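Local coordinates for ferric iron-binding periplasmic protein (Pseudomonas aeruginosa PAO1, PDB 6IVY) that binds ferric iron in the periplasm and probably hands it to an ABC transporter for uptake into the cell, at residues 174-179 and 194-199. Sequence-based numbering, arbitrary orientation.
With FE (Fe (III) ion), chain D; PO4 (phosphate ion), chain C.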
loop_
_atom_site.group_PDB
_atom_site.type_symbol
_atom_site.label_atom_id
_atom_site.label_comp_id
_atom_site.label_asym_id
_atom_site.label_seq_id
_atom_site.Cartn_x
_atom_site.Cartn_y
_atom_site.Cartn_z
ATOM N N ASN A 174 -6.512 12.310 0.927
ATOM C CA ASN A 174 -5.892 11.141 0.313
ATOM C C ASN A 174 -4.502 11.546 -0.153
ATOM O O ASN A 174 -4.097 12.703 -0.023
ATOM C CB ASN A 174 -6.751 10.593 -0.830
ATOM C CG ASN A 174 -6.913 11.596 -1.965
ATOM O OD1 ASN A 174 -5.928 12.022 -2.566
ATOM N ND2 ASN A 174 -8.154 11.965 -2.268
ATOM N N ASN A 175 -3.761 10.575 -0.683
ATOM C CA ASN A 175 -2.385 10.843 -1.079
ATOM C C ASN A 175 -2.326 11.667 -2.353
ATOM O O ASN A 175 -1.336 12.372 -2.582
ATOM C CB ASN A 175 -1.622 9.542 -1.286
ATOM C CG ASN A 175 -1.376 8.788 0.006
ATOM O OD1 ASN A 175 -0.876 9.362 0.983
ATOM N ND2 ASN A 175 -1.699 7.479 0.018
ATOM N N VAL A 176 -3.356 11.577 -3.199
ATOM C CA VAL A 176 -3.337 12.342 -4.439
ATOM C C VAL A 176 -3.399 13.836 -4.145
ATOM O O VAL A 176 -2.631 14.617 -4.711
ATOM C CB VAL A 176 -4.474 11.888 -5.376
ATOM C CG1 VAL A 176 -4.414 12.676 -6.691
ATOM C CG2 VAL A 176 -4.373 10.390 -5.641
ATOM N N THR A 177 -4.285 14.250 -3.234
ATOM C CA THR A 177 -4.399 15.666 -2.905
ATOM C C THR A 177 -3.170 16.168 -2.149
ATOM O O THR A 177 -2.747 17.313 -2.346
ATOM C CB THR A 177 -5.674 15.914 -2.095
ATOM O OG1 THR A 177 -5.580 15.248 -0.828
ATOM C CG2 THR A 177 -6.891 15.389 -2.848
ATOM N N ALA A 178 -2.590 15.333 -1.279
ATOM C CA ALA A 178 -1.318 15.688 -0.649
ATOM C C ALA A 178 -0.232 15.912 -1.700
ATOM O O ALA A 178 0.482 16.924 -1.669
ATOM C CB ALA A 178 -0.896 14.604 0.363
ATOM N N MET A 179 -0.119 15.007 -2.674
ATOM C CA MET A 179 0.917 15.168 -3.693
ATOM C C MET A 179 0.703 16.435 -4.516
ATOM O O MET A 179 1.654 17.177 -4.786
ATOM C CB MET A 179 0.962 13.952 -4.617
ATOM C CG MET A 179 2.005 14.102 -5.744
ATOM S SD MET A 179 3.718 13.799 -5.218
ATOM C CE MET A 179 4.510 15.371 -5.543
ATOM N N ASN A 194 5.393 6.191 -2.656
ATOM C CA ASN A 194 6.321 6.603 -3.710
ATOM C C ASN A 194 5.632 6.756 -5.067
ATOM O O ASN A 194 5.997 7.636 -5.865
ATOM C CB ASN A 194 7.445 5.584 -3.822
ATOM C CG ASN A 194 6.947 4.252 -4.323
ATOM O OD1 ASN A 194 6.120 3.622 -3.673
ATOM N ND2 ASN A 194 7.425 3.828 -5.497
ATOM N N TYR A 195 4.644 5.905 -5.358
ATOM C CA TYR A 195 4.154 5.795 -6.725
ATOM C C TYR A 195 3.349 7.014 -7.159
ATOM O O TYR A 195 3.202 7.250 -8.360
ATOM C CB TYR A 195 3.325 4.514 -6.888
ATOM C CG TYR A 195 2.191 4.350 -5.886
ATOM C CD1 TYR A 195 0.922 4.877 -6.149
ATOM C CD2 TYR A 195 2.384 3.663 -4.678
ATOM C CE1 TYR A 195 -0.121 4.735 -5.242
ATOM C CE2 TYR A 195 1.343 3.508 -3.767
ATOM C CZ TYR A 195 0.103 4.067 -4.055
ATOM O OH TYR A 195 -0.916 3.941 -3.165
ATOM N N TYR A 196 2.848 7.804 -6.216
ATOM C CA TYR A 196 1.973 8.913 -6.570
ATOM C C TYR A 196 2.708 9.977 -7.375
ATOM O O TYR A 196 2.125 10.608 -8.260
ATOM C CB TYR A 196 1.383 9.522 -5.306
ATOM C CG TYR A 196 0.323 8.667 -4.644
ATOM C CD1 TYR A 196 -0.981 8.615 -5.157
ATOM C CD2 TYR A 196 0.618 7.921 -3.507
ATOM C CE1 TYR A 196 -1.961 7.838 -4.543
ATOM C CE2 TYR A 196 -0.337 7.136 -2.896
ATOM C CZ TYR A 196 -1.624 7.106 -3.411
ATOM O OH TYR A 196 -2.571 6.350 -2.782
ATOM N N TRP A 197 3.978 10.196 -7.071
ATOM C CA TRP A 197 4.783 11.130 -7.845
ATOM C C TRP A 197 4.869 10.699 -9.308
ATOM O O TRP A 197 4.730 11.525 -10.220
ATOM C CB TRP A 197 6.172 11.223 -7.201
ATOM C CG TRP A 197 7.095 12.232 -7.770
ATOM C CD1 TRP A 197 7.309 13.494 -7.307
ATOM C CD2 TRP A 197 7.982 12.055 -8.881
ATOM N NE1 TRP A 197 8.257 14.132 -8.079
ATOM C CE2 TRP A 197 8.687 13.266 -9.051
ATOM C CE3 TRP A 197 8.229 10.998 -9.766
ATOM C CZ2 TRP A 197 9.628 13.448 -10.067
ATOM C CZ3 TRP A 197 9.168 11.183 -10.781
ATOM C CH2 TRP A 197 9.858 12.393 -10.915
ATOM N N TYR A 198 5.064 9.399 -9.552
ATOM C CA TYR A 198 5.163 8.918 -10.924
ATOM C C TYR A 198 3.854 9.081 -11.680
ATOM O O TYR A 198 3.877 9.391 -12.877
ATOM C CB TYR A 198 5.624 7.465 -10.930
ATOM C CG TYR A 198 7.037 7.326 -10.434
ATOM C CD1 TYR A 198 8.117 7.432 -11.310
ATOM C CD2 TYR A 198 7.299 7.128 -9.086
ATOM C CE1 TYR A 198 9.425 7.322 -10.851
ATOM C CE2 TYR A 198 8.592 7.026 -8.619
ATOM C CZ TYR A 198 9.651 7.120 -9.497
ATOM O OH TYR A 198 10.932 6.997 -9.004
ATOM N N THR A 199 2.712 8.924 -11.003
ATOM C CA THR A 199 1.429 9.197 -11.651
ATOM C C THR A 199 1.304 10.670 -12.029
ATOM O O THR A 199 0.902 11.002 -13.151
ATOM C CB THR A 199 0.261 8.787 -10.749
ATOM O OG1 THR A 199 0.390 7.409 -10.405
ATOM C CG2 THR A 199 -1.078 8.990 -11.473
HETATM FE FE FE D . -2.590 4.418 -2.639
HETATM P P PO4 C . -2.879 4.149 0.660
HETATM O O1 PO4 C . -3.144 2.675 0.987
HETATM O O2 PO4 C . -2.330 4.288 -0.727
HETATM O O3 PO4 C . -4.189 4.895 0.723
HETATM O O4 PO4 C . -1.874 4.729 1.643
HETATM O O HOH W 1 -4.445 8.019 -2.203
HETATM O O HOH W 2 -4.648 4.812 -1.921
#
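Tyr196 OH is gripped by three partners: the ferric ion at 1.9 Å, the amide of Asn175, and a water. Asn175 ND2 donates to Tyr196 OH at 3.1 Å, nearly straight (166°) and in the amide plane, while the water donates to the same oxygen and accepts from Asn175 N, so the start of helix 175-183 holds the phenol twice. Asn175 sits where its CB covers one face of the Tyr196 ring, a CH-pi contact 3.4 Å from the centroid; CG, set beside the backbone N (chi1 -69°), carries ND2 to the phenol oxygen and, weakly, to phosphate O4. Tyr195 CE1 lies over the opposite face, toward its rim, probably restricting the ring's rotation. Val176 sets a compact branch, CG2, 3.7 Å from Tyr196 CE1. Flexible Met179 bends to pack CE 3.8 Å from Trp197 CD1, its SD making a Met-aromatic contact at the indole edge. Tyr195 OH, phosphate O2, a second water, His11 NE2 and Glu59 OE1 complete the iron site; paired tyrosine ligands recur in periplasmic ferric-binding proteins, here with helix 175-183 as second shell. One Asn175 N-H and one water O-H would help stabilise Tyr196 as phenolate, the hard anionic ligand that suits ferric iron.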